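Long-range contact in Agap007691-pb (Anopheles gambiae, PDB 5C98), which belongs to the serpin family, whose members typically inhibit serine proteases, although its own function has not been established: residues H167-L181 and T316-S330. Residues are numbered along the deposited sequence; the frame is centred on the assembly and turned at random.
Sequences HKLMLFSGVSVLTPL and TRLNGFIQHCYLAVS
Strands 169-177 and 320-328 run parallel at the centre of serpin beta-sheet A, as s3A and s5A: the pair between which inhibitory serpins insert their cleaved reactive-centre loop. Here the two are hydrogen-bonded directly, as in a native serpin with its loop outside the sheet. Strand 95-104 borders the first and strand 270-287 the second. From L171 N to G320 O through V177 N to Y326 O, the backbone ladder is unbroken. On the face turned to helix 43-51, L171 packs alongside F321, and L171 CD2 sits over the centre of the F321 ring, 3.5 Å from its centroid. With chi1 at -176°, F321 throws its ring away from its own backbone N and toward strand 169-177, so that its edge meets S173. Flat and apolar, the ring packs under the leucine and against V46. Next along, Q323 NE2 donates a nearly straight bond to S173 OG (2.9 Å, 179°), the acceptor lying in the amide plane. H45 also bonds that hydroxyl, and S42 N holds Q323 OE1, so these buried polar groups are satisfied and the amide's rotation is fixed. Past V177, where the first strand ends, the chains diverge, and water 1 links V177 O to A328 N. At the other end, the H167 ring and the N319 amide have planes only 8° apart, N319 CB lying over the imidazole face. N319 N gives a backbone bond to L169 O. Asparagine suits this place because its short side chain brings OD1 to two backbone N-H groups: L169 N at 3.2 Å in its carbonyl plane and K168 N at 2.9 Å from above it.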
ATOM      1  N   HIS A 167       2.773  23.843   9.422  1.00 25.31           N
ATOM      2  CA  HIS A 167       3.556  22.616   9.384  1.00 23.96           C
ATOM      3  C   HIS A 167       4.980  22.888   8.922  1.00 24.63           C
ATOM      4  O   HIS A 167       5.232  23.795   8.126  1.00 23.91           O
ATOM      5  CB  HIS A 167       2.922  21.651   8.394  1.00 23.68           C
ATOM      6  CG  HIS A 167       1.604  21.117   8.837  1.00 24.08           C
ATOM      7  ND1 HIS A 167       1.158  21.205  10.137  1.00 24.40           N
ATOM      8  CD2 HIS A 167       0.646  20.448   8.150  1.00 25.03           C
ATOM      9  CE1 HIS A 167      -0.028  20.622  10.231  1.00 25.08           C
ATOM     10  NE2 HIS A 167      -0.364  20.164   9.039  1.00 26.02           N
ATOM     11  N   LYS A 168       5.925  22.079   9.436  1.00 22.29           N
ATOM     12  CA  LYS A 168       7.328  22.152   9.038  1.00 21.65           C
ATOM     13  C   LYS A 168       7.803  20.968   8.216  1.00 20.68           C
ATOM     14  O   LYS A 168       8.796  21.110   7.501  1.00 20.39           O
ATOM     15  CB  LYS A 168       8.235  22.243  10.272  1.00 21.23           C
ATOM     16  CG  LYS A 168       7.978  23.463  11.158  1.00 24.63           C
ATOM     17  CD  LYS A 168       8.933  23.457  12.350  1.00 35.45           C
ATOM     18  CE  LYS A 168       8.373  24.206  13.536  1.00 52.67           C
ATOM     19  NZ  LYS A 168       8.256  25.653  13.265  1.00 65.09           N
ATOM     20  N   LEU A 169       7.124  19.814   8.297  1.00 18.18           N
ATOM     21  CA  LEU A 169       7.669  18.557   7.790  1.00 17.15           C
ATOM     22  C   LEU A 169       6.520  17.628   7.451  1.00 17.66           C
ATOM     23  O   LEU A 169       5.710  17.309   8.328  1.00 19.03           O
ATOM     24  CB  LEU A 169       8.527  17.896   8.861  1.00 20.65           C
ATOM     25  CG  LEU A 169       9.145  16.556   8.508  1.00 19.36           C
ATOM     26  CD1 LEU A 169      10.237  16.712   7.440  1.00 20.22           C
ATOM     27  CD2 LEU A 169       9.759  15.913   9.762  1.00 20.31           C
ATOM     28  N   MET A 170       6.469  17.145   6.206  1.00 15.87           N
ATOM     29  CA  MET A 170       5.424  16.224   5.788  1.00 17.29           C
ATOM     30  C   MET A 170       5.998  15.164   4.873  1.00 17.60           C
ATOM     31  O   MET A 170       6.954  15.412   4.133  1.00 18.53           O
ATOM     32  CB  MET A 170       4.324  16.938   5.018  1.00 16.84           C
ATOM     33  CG  MET A 170       3.714  18.094   5.807  1.00 19.57           C
ATOM     34  SD  MET A 170       2.164  18.678   5.094  1.00 25.56           S
ATOM     35  CE  MET A 170       1.074  17.379   5.618  1.00 24.21           C
ATOM     36  N   LEU A 171       5.416  13.968   4.955  1.00 15.01           N
ATOM     37  CA  LEU A 171       5.909  12.795   4.251  1.00 14.79           C
ATOM     38  C   LEU A 171       4.807  12.235   3.368  1.00 14.40           C
ATOM     39  O   LEU A 171       3.629  12.279   3.734  1.00 14.81           O
ATOM     40  CB  LEU A 171       6.336  11.707   5.261  1.00 16.23           C
ATOM     41  CG  LEU A 171       6.905  10.399   4.703  1.00 15.17           C
ATOM     42  CD1 LEU A 171       8.182  10.636   3.891  1.00 16.87           C
ATOM     43  CD2 LEU A 171       7.154   9.464   5.875  1.00 16.64           C
ATOM     44  N   PHE A 172       5.179  11.695   2.208  1.00 16.53           N
ATOM     45  CA  PHE A 172       4.263  11.113   1.242  1.00 15.89           C
ATOM     46  C   PHE A 172       4.818   9.802   0.719  1.00 15.45           C
ATOM     47  O   PHE A 172       6.027   9.668   0.540  1.00 15.01           O
ATOM     48  CB  PHE A 172       3.997  12.107   0.102  1.00 14.34           C
ATOM     49  CG  PHE A 172       3.531  13.421   0.621  1.00 16.47           C
ATOM     50  CD1 PHE A 172       2.177  13.659   0.818  1.00 17.21           C
ATOM     51  CD2 PHE A 172       4.427  14.400   0.986  1.00 17.29           C
ATOM     52  CE1 PHE A 172       1.762  14.864   1.355  1.00 18.45           C
ATOM     53  CE2 PHE A 172       4.007  15.578   1.535  1.00 18.43           C
ATOM     54  CZ  PHE A 172       2.679  15.816   1.709  1.00 19.45           C
ATOM     55  N   SER A 173       3.925   8.827   0.509  1.00 14.77           N
ATOM     56  CA  SER A 173       4.272   7.528  -0.054  1.00 16.13           C
ATOM     57  C   SER A 173       3.316   7.235  -1.189  1.00 15.05           C
ATOM     58  O   SER A 173       2.098   7.296  -1.000  1.00 15.69           O
ATOM     59  CB  SER A 173       4.088   6.452   1.014  1.00 15.53           C
ATOM     60  OG  SER A 173       3.970   5.171   0.396  1.00 17.04           O
ATOM     61  N   GLY A 174       3.849   6.901  -2.350  1.00 14.86           N
ATOM     62  CA  GLY A 174       3.050   6.384  -3.446  1.00 17.26           C
ATOM     63  C   GLY A 174       3.473   4.970  -3.782  1.00 17.72           C
ATOM     64  O   GLY A 174       4.660   4.758  -4.042  1.00 17.99           O
ATOM     65  N   VAL A 175       2.543   4.008  -3.837  1.00 14.90           N
ATOM     66  CA  VAL A 175       2.851   2.636  -4.245  1.00 15.35           C
ATOM     67  C   VAL A 175       1.869   2.230  -5.342  1.00 14.83           C
ATOM     68  O   VAL A 175       0.667   2.098  -5.084  1.00 14.67           O
ATOM     69  CB  VAL A 175       2.816   1.637  -3.096  1.00 15.11           C
ATOM     70  CG1 VAL A 175       3.101   0.224  -3.601  1.00 17.47           C
ATOM     71  CG2 VAL A 175       3.849   2.073  -2.042  1.00 16.75           C
ATOM     72  N   SER A 176       2.385   2.020  -6.538  1.00 15.75           N
ATOM     73  CA  SER A 176       1.589   1.702  -7.712  1.00 15.91           C
ATOM     74  C   SER A 176       2.051   0.388  -8.288  1.00 14.37           C
ATOM     75  O   SER A 176       3.221   0.234  -8.637  1.00 16.99           O
ATOM     76  CB  SER A 176       1.698   2.791  -8.774  1.00 21.08           C
ATOM     77  OG  SER A 176       1.220   3.997  -8.225  1.00 20.67           O
ATOM     78  N   VAL A 177       1.128  -0.553  -8.403  1.00 15.71           N
ATOM     79  CA  VAL A 177       1.391  -1.813  -9.080  1.00 17.82           C
ATOM     80  C   VAL A 177       0.992  -1.612 -10.536  1.00 19.48           C
ATOM     81  O   VAL A 177      -0.181  -1.356 -10.823  1.00 21.46           O
ATOM     82  CB  VAL A 177       0.586  -2.952  -8.439  1.00 17.96           C
ATOM     83  CG1 VAL A 177       0.774  -4.254  -9.245  1.00 21.20           C
ATOM     84  CG2 VAL A 177       0.975  -3.093  -6.985  1.00 19.56           C
ATOM     85  N   LEU A 178       1.956  -1.718 -11.436  1.00 19.24           N
ATOM     86  CA  LEU A 178       1.776  -1.378 -12.839  1.00 20.77           C
ATOM     87  C   LEU A 178       1.906  -2.566 -13.786  1.00 20.91           C
ATOM     88  O   LEU A 178       1.489  -2.460 -14.944  1.00 29.96           O
ATOM     89  CB  LEU A 178       2.774  -0.282 -13.240  1.00 23.61           C
ATOM     90  CG  LEU A 178       2.724   0.959 -12.344  1.00 25.51           C
ATOM     91  CD1 LEU A 178       3.907   1.880 -12.627  1.00 34.21           C
ATOM     92  CD2 LEU A 178       1.403   1.687 -12.515  1.00 26.22           C
ATOM     93  N   THR A 179       2.426  -3.687 -13.323  1.00 21.99           N
ATOM     94  CA  THR A 179       2.638  -4.817 -14.208  0.50 22.29           C
ATOM     95  C   THR A 179       1.294  -5.442 -14.588  1.00 22.67           C
ATOM     96  O   THR A 179       0.389  -5.522 -13.751  1.00 21.56           O
ATOM     97  CB  THR A 179       3.516  -5.842 -13.494  0.50 24.85           C
ATOM     98  OG1 THR A 179       4.839  -5.329 -13.360  0.50 41.09           O
ATOM     99  CG2 THR A 179       3.611  -7.089 -14.266  0.50 14.25           C
ATOM    100  N   PRO A 180       1.141  -5.902 -15.833  1.00 21.01           N
ATOM    101  CA  PRO A 180      -0.117  -6.555 -16.215  1.00 23.25           C
ATOM    102  C   PRO A 180      -0.211  -7.940 -15.601  1.00 22.89           C
ATOM    103  O   PRO A 180       0.790  -8.588 -15.295  1.00 22.39           O
ATOM    104  CB  PRO A 180      -0.032  -6.657 -17.744  1.00 23.48           C
ATOM    105  CG  PRO A 180       1.374  -6.532 -18.066  1.00 26.27           C
ATOM    106  CD  PRO A 180       2.062  -5.766 -16.974  1.00 23.00           C
ATOM    107  N   LEU A 181      -1.445  -8.418 -15.464  1.00 21.09           N
ATOM    108  CA  LEU A 181      -1.655  -9.814 -15.115  1.00 23.27           C
ATOM    109  C   LEU A 181      -1.064 -10.717 -16.181  1.00 21.64           C
ATOM    110  O   LEU A 181      -1.074 -10.400 -17.373  1.00 26.02           O
ATOM    111  CB  LEU A 181      -3.145 -10.141 -15.054  1.00 23.90           C
ATOM    112  CG  LEU A 181      -3.884  -9.743 -13.794  1.00 26.30           C
ATOM    113  CD1 LEU A 181      -5.358 -10.148 -13.902  1.00 30.37           C
ATOM    114  CD2 LEU A 181      -3.256 -10.319 -12.523  1.00 26.49           C
ATOM    115  N   THR A 316      11.278  18.411  15.876  1.00 21.20           N
ATOM    116  CA  THR A 316       9.928  18.581  15.366  1.00 19.96           C
ATOM    117  C   THR A 316       9.241  17.229  15.242  1.00 22.31           C
ATOM    118  O   THR A 316       9.878  16.200  15.018  1.00 21.75           O
ATOM    119  CB  THR A 316       9.893  19.287  13.986  1.00 29.95           C
ATOM    120  OG1 THR A 316       8.529  19.417  13.545  1.00 36.18           O
ATOM    121  CG2 THR A 316      10.659  18.518  12.936  1.00 28.01           C
ATOM    122  N   ARG A 317       7.921  17.238  15.384  1.00 21.97           N
ATOM    123  CA  ARG A 317       7.123  16.080  15.029  1.00 20.70           C
ATOM    124  C   ARG A 317       6.947  16.028  13.519  1.00 19.92           C
ATOM    125  O   ARG A 317       7.179  17.004  12.801  1.00 22.07           O
ATOM    126  CB  ARG A 317       5.743  16.170  15.676  1.00 22.58           C
ATOM    127  CG  ARG A 317       4.942  17.370  15.178  1.00 23.73           C
ATOM    128  CD  ARG A 317       3.709  17.639  16.026  1.00 29.13           C
ATOM    129  NE  ARG A 317       4.076  18.088  17.365  1.00 33.30           N
ATOM    130  CZ  ARG A 317       3.248  18.082  18.408  1.00 41.79           C
ATOM    131  NH1 ARG A 317       2.006  17.629  18.268  1.00 37.90           N
ATOM    132  NH2 ARG A 317       3.665  18.518  19.595  1.00 38.76           N
ATOM    133  N   LEU A 318       6.543  14.863  13.039  1.00 18.33           N
ATOM    134  CA  LEU A 318       6.111  14.732  11.660  1.00 17.90           C
ATOM    135  C   LEU A 318       4.682  15.236  11.587  1.00 20.51           C
ATOM    136  O   LEU A 318       3.807  14.710  12.278  1.00 21.09           O
ATOM    137  CB  LEU A 318       6.218  13.276  11.246  1.00 18.24           C
ATOM    138  CG  LEU A 318       5.836  12.942   9.811  1.00 20.39           C
ATOM    139  CD1 LEU A 318       6.574  13.816   8.806  1.00 19.84           C
ATOM    140  CD2 LEU A 318       6.078  11.436   9.554  1.00 18.37           C
ATOM    141  N   ASN A 319       4.447  16.282  10.790  1.00 17.37           N
ATOM    142  CA  ASN A 319       3.134  16.931  10.788  1.00 17.49           C
ATOM    143  C   ASN A 319       2.072  16.187   9.991  1.00 19.64           C
ATOM    144  O   ASN A 319       0.878  16.390  10.243  1.00 21.74           O
ATOM    145  CB  ASN A 319       3.235  18.367  10.267  1.00 18.84           C
ATOM    146  CG  ASN A 319       4.081  19.227  11.144  1.00 17.84           C
ATOM    147  OD1 ASN A 319       5.161  19.655  10.757  1.00 19.82           O
ATOM    148  ND2 ASN A 319       3.617  19.443  12.378  1.00 23.80           N
ATOM    149  N   GLY A 320       2.467  15.317   9.068  1.00 18.81           N
ATOM    150  CA  GLY A 320       1.533  14.566   8.272  1.00 17.49           C
ATOM    151  C   GLY A 320       2.242  13.482   7.506  1.00 16.44           C
ATOM    152  O   GLY A 320       3.443  13.594   7.232  1.00 17.42           O
ATOM    153  N   PHE A 321       1.497  12.435   7.179  1.00 17.12           N
ATOM    154  CA  PHE A 321       2.005  11.337   6.348  1.00 16.17           C
ATOM    155  C   PHE A 321       0.807  10.810   5.582  1.00 18.18           C
ATOM    156  O   PHE A 321      -0.100  10.239   6.191  1.00 17.21           O
ATOM    157  CB  PHE A 321       2.644  10.250   7.220  1.00 17.73           C
ATOM    158  CG  PHE A 321       3.294   9.119   6.446  1.00 16.07           C
ATOM    159  CD1 PHE A 321       3.445   9.178   5.066  1.00 17.51           C
ATOM    160  CD2 PHE A 321       3.752   7.992   7.109  1.00 18.02           C
ATOM    161  CE1 PHE A 321       4.054   8.123   4.352  1.00 19.72           C
ATOM    162  CE2 PHE A 321       4.339   6.948   6.394  1.00 17.14           C
ATOM    163  CZ  PHE A 321       4.486   7.024   5.033  1.00 18.73           C
ATOM    164  N   ILE A 322       0.785  11.026   4.270  1.00 16.21           N
ATOM    165  CA  ILE A 322      -0.272  10.570   3.379  1.00 16.61           C
ATOM    166  C   ILE A 322       0.300   9.539   2.420  1.00 15.93           C
ATOM    167  O   ILE A 322       1.398   9.723   1.883  1.00 16.96           O
ATOM    168  CB  ILE A 322      -0.879  11.749   2.589  1.00 19.75           C
ATOM    169  CG1 ILE A 322      -1.527  12.767   3.540  1.00 23.88           C
ATOM    170  CG2 ILE A 322      -1.885  11.252   1.571  1.00 18.58           C
ATOM    171  CD1 ILE A 322      -2.661  12.239   4.375  1.00 27.09           C
ATOM    172  N   GLN A 323      -0.471   8.490   2.176  1.00 13.59           N
ATOM    173  CA  GLN A 323      -0.149   7.472   1.185  1.00 14.99           C
ATOM    174  C   GLN A 323      -1.222   7.430   0.109  1.00 14.54           C
ATOM    175  O   GLN A 323      -2.403   7.652   0.375  1.00 15.29           O
ATOM    176  CB  GLN A 323      -0.023   6.087   1.810  1.00 15.10           C
ATOM    177  CG  GLN A 323       0.384   4.997   0.858  1.00 15.51           C
ATOM    178  CD  GLN A 323       0.741   3.705   1.565  1.00 14.56           C
ATOM    179  OE1 GLN A 323      -0.122   2.987   2.076  1.00 15.34           O
ATOM    180  NE2 GLN A 323       2.028   3.398   1.604  1.00 13.96           N
ATOM    181  N   HIS A 324      -0.815   7.137  -1.127  1.00 14.78           N
ATOM    182  CA  HIS A 324      -1.741   6.951  -2.235  1.00 15.62           C
ATOM    183  C   HIS A 324      -1.281   5.745  -3.024  1.00 15.56           C
ATOM    184  O   HIS A 324      -0.108   5.655  -3.406  1.00 16.60           O
ATOM    185  CB  HIS A 324      -1.769   8.203  -3.122  1.00 15.67           C
ATOM    186  CG  HIS A 324      -3.083   8.464  -3.785  1.00 17.24           C
ATOM    187  ND1 HIS A 324      -3.622   9.732  -3.883  1.00 20.23           N
ATOM    188  CD2 HIS A 324      -3.949   7.643  -4.421  1.00 17.54           C
ATOM    189  CE1 HIS A 324      -4.762   9.675  -4.541  1.00 19.21           C
ATOM    190  NE2 HIS A 324      -4.991   8.418  -4.880  1.00 20.67           N
ATOM    191  N   CYS A 325      -2.179   4.784  -3.197  1.00 14.93           N
ATOM    192  CA  CYS A 325      -1.846   3.528  -3.834  1.00 15.29           C
ATOM    193  C   CYS A 325      -2.716   3.306  -5.052  1.00 15.67           C
ATOM    194  O   CYS A 325      -3.855   3.773  -5.116  1.00 16.39           O
ATOM    195  CB  CYS A 325      -2.058   2.367  -2.887  1.00 14.44           C
ATOM    196  SG  CYS A 325      -0.820   2.297  -1.540  1.00 17.96           S
ATOM    197  N   TYR A 326      -2.181   2.551  -5.998  1.00 15.68           N
ATOM    198  CA  TYR A 326      -2.859   2.237  -7.242  1.00 15.49           C
ATOM    199  C   TYR A 326      -2.632   0.780  -7.613  1.00 16.25           C
ATOM    200  O   TYR A 326      -1.524   0.255  -7.454  1.00 15.99           O
ATOM    201  CB  TYR A 326      -2.294   3.104  -8.364  1.00 16.82           C
ATOM    202  CG  TYR A 326      -2.804   2.762  -9.767  1.00 18.40           C
ATOM    203  CD1 TYR A 326      -4.033   3.215 -10.207  1.00 23.37           C
ATOM    204  CD2 TYR A 326      -2.050   1.973 -10.621  1.00 24.34           C
ATOM    205  CE1 TYR A 326      -4.520   2.887 -11.505  1.00 22.46           C
ATOM    206  CE2 TYR A 326      -2.517   1.637 -11.906  1.00 23.04           C
ATOM    207  CZ  TYR A 326      -3.730   2.116 -12.342  1.00 24.88           C
ATOM    208  OH  TYR A 326      -4.198   1.807 -13.625  1.00 26.63           O
ATOM    209  N   LEU A 327      -3.687   0.154  -8.126  1.00 15.96           N
ATOM    210  CA  LEU A 327      -3.670  -1.182  -8.707  1.00 16.69           C
ATOM    211  C   LEU A 327      -4.781  -1.246  -9.742  1.00 17.48           C
ATOM    212  O   LEU A 327      -5.870  -0.736  -9.501  1.00 18.19           O
ATOM    213  CB  LEU A 327      -3.961  -2.241  -7.633  1.00 18.74           C
ATOM    214  CG  LEU A 327      -4.201  -3.664  -8.137  1.00 19.87           C
ATOM    215  CD1 LEU A 327      -2.924  -4.287  -8.735  1.00 19.10           C
ATOM    216  CD2 LEU A 327      -4.706  -4.525  -7.022  1.00 20.73           C
ATOM    217  N   ALA A 328      -4.525  -1.891 -10.885  1.00 20.46           N
ATOM    218  CA  ALA A 328      -5.579  -2.164 -11.860  1.00 18.92           C
ATOM    219  C   ALA A 328      -5.363  -3.554 -12.456  1.00 24.09           C
ATOM    220  O   ALA A 328      -4.252  -4.093 -12.413  1.00 23.43           O
ATOM    221  CB  ALA A 328      -5.608  -1.088 -12.929  1.00 20.97           C
ATOM    222  N   VAL A 329      -6.444  -4.178 -12.928  1.00 21.49           N
ATOM    223  CA  VAL A 329      -6.327  -5.429 -13.675  1.00 25.99           C
ATOM    224  C   VAL A 329      -6.999  -5.273 -15.037  1.00 24.30           C
ATOM    225  O   VAL A 329      -7.870  -4.423 -15.221  1.00 33.69           O
ATOM    226  CB  VAL A 329      -6.864  -6.666 -12.920  1.00 30.75           C
ATOM    227  CG1 VAL A 329      -6.011  -6.972 -11.694  1.00 32.35           C
ATOM    228  CG2 VAL A 329      -8.329  -6.478 -12.537  1.00 32.69           C
ATOM    229  N   SER A 330      -6.550  -6.065 -16.005  1.00 26.70           N
ATOM    230  CA  SER A 330      -7.050  -5.953 -17.372  1.00 27.19           C
ATOM    231  C   SER A 330      -6.762  -7.260 -18.106  1.00 33.45           C
ATOM    232  O   SER A 330      -6.192  -8.197 -17.545  1.00 29.53           O
ATOM    233  CB  SER A 330      -6.397  -4.752 -18.074  1.00 31.90           C
ATOM    234  OG  SER A 330      -7.003  -4.491 -19.331  1.00 43.84           O
TER
HETATM  235  O   HOH W   1      -1.928  -1.883 -12.670  1.00 25.71           O
HETATM  236  O   HOH W   2      -1.976  -4.303 -13.857  1.00 34.38           O
HETATM  237  O   HOH W   3      -3.607  -6.849 -16.141  1.00 28.32           O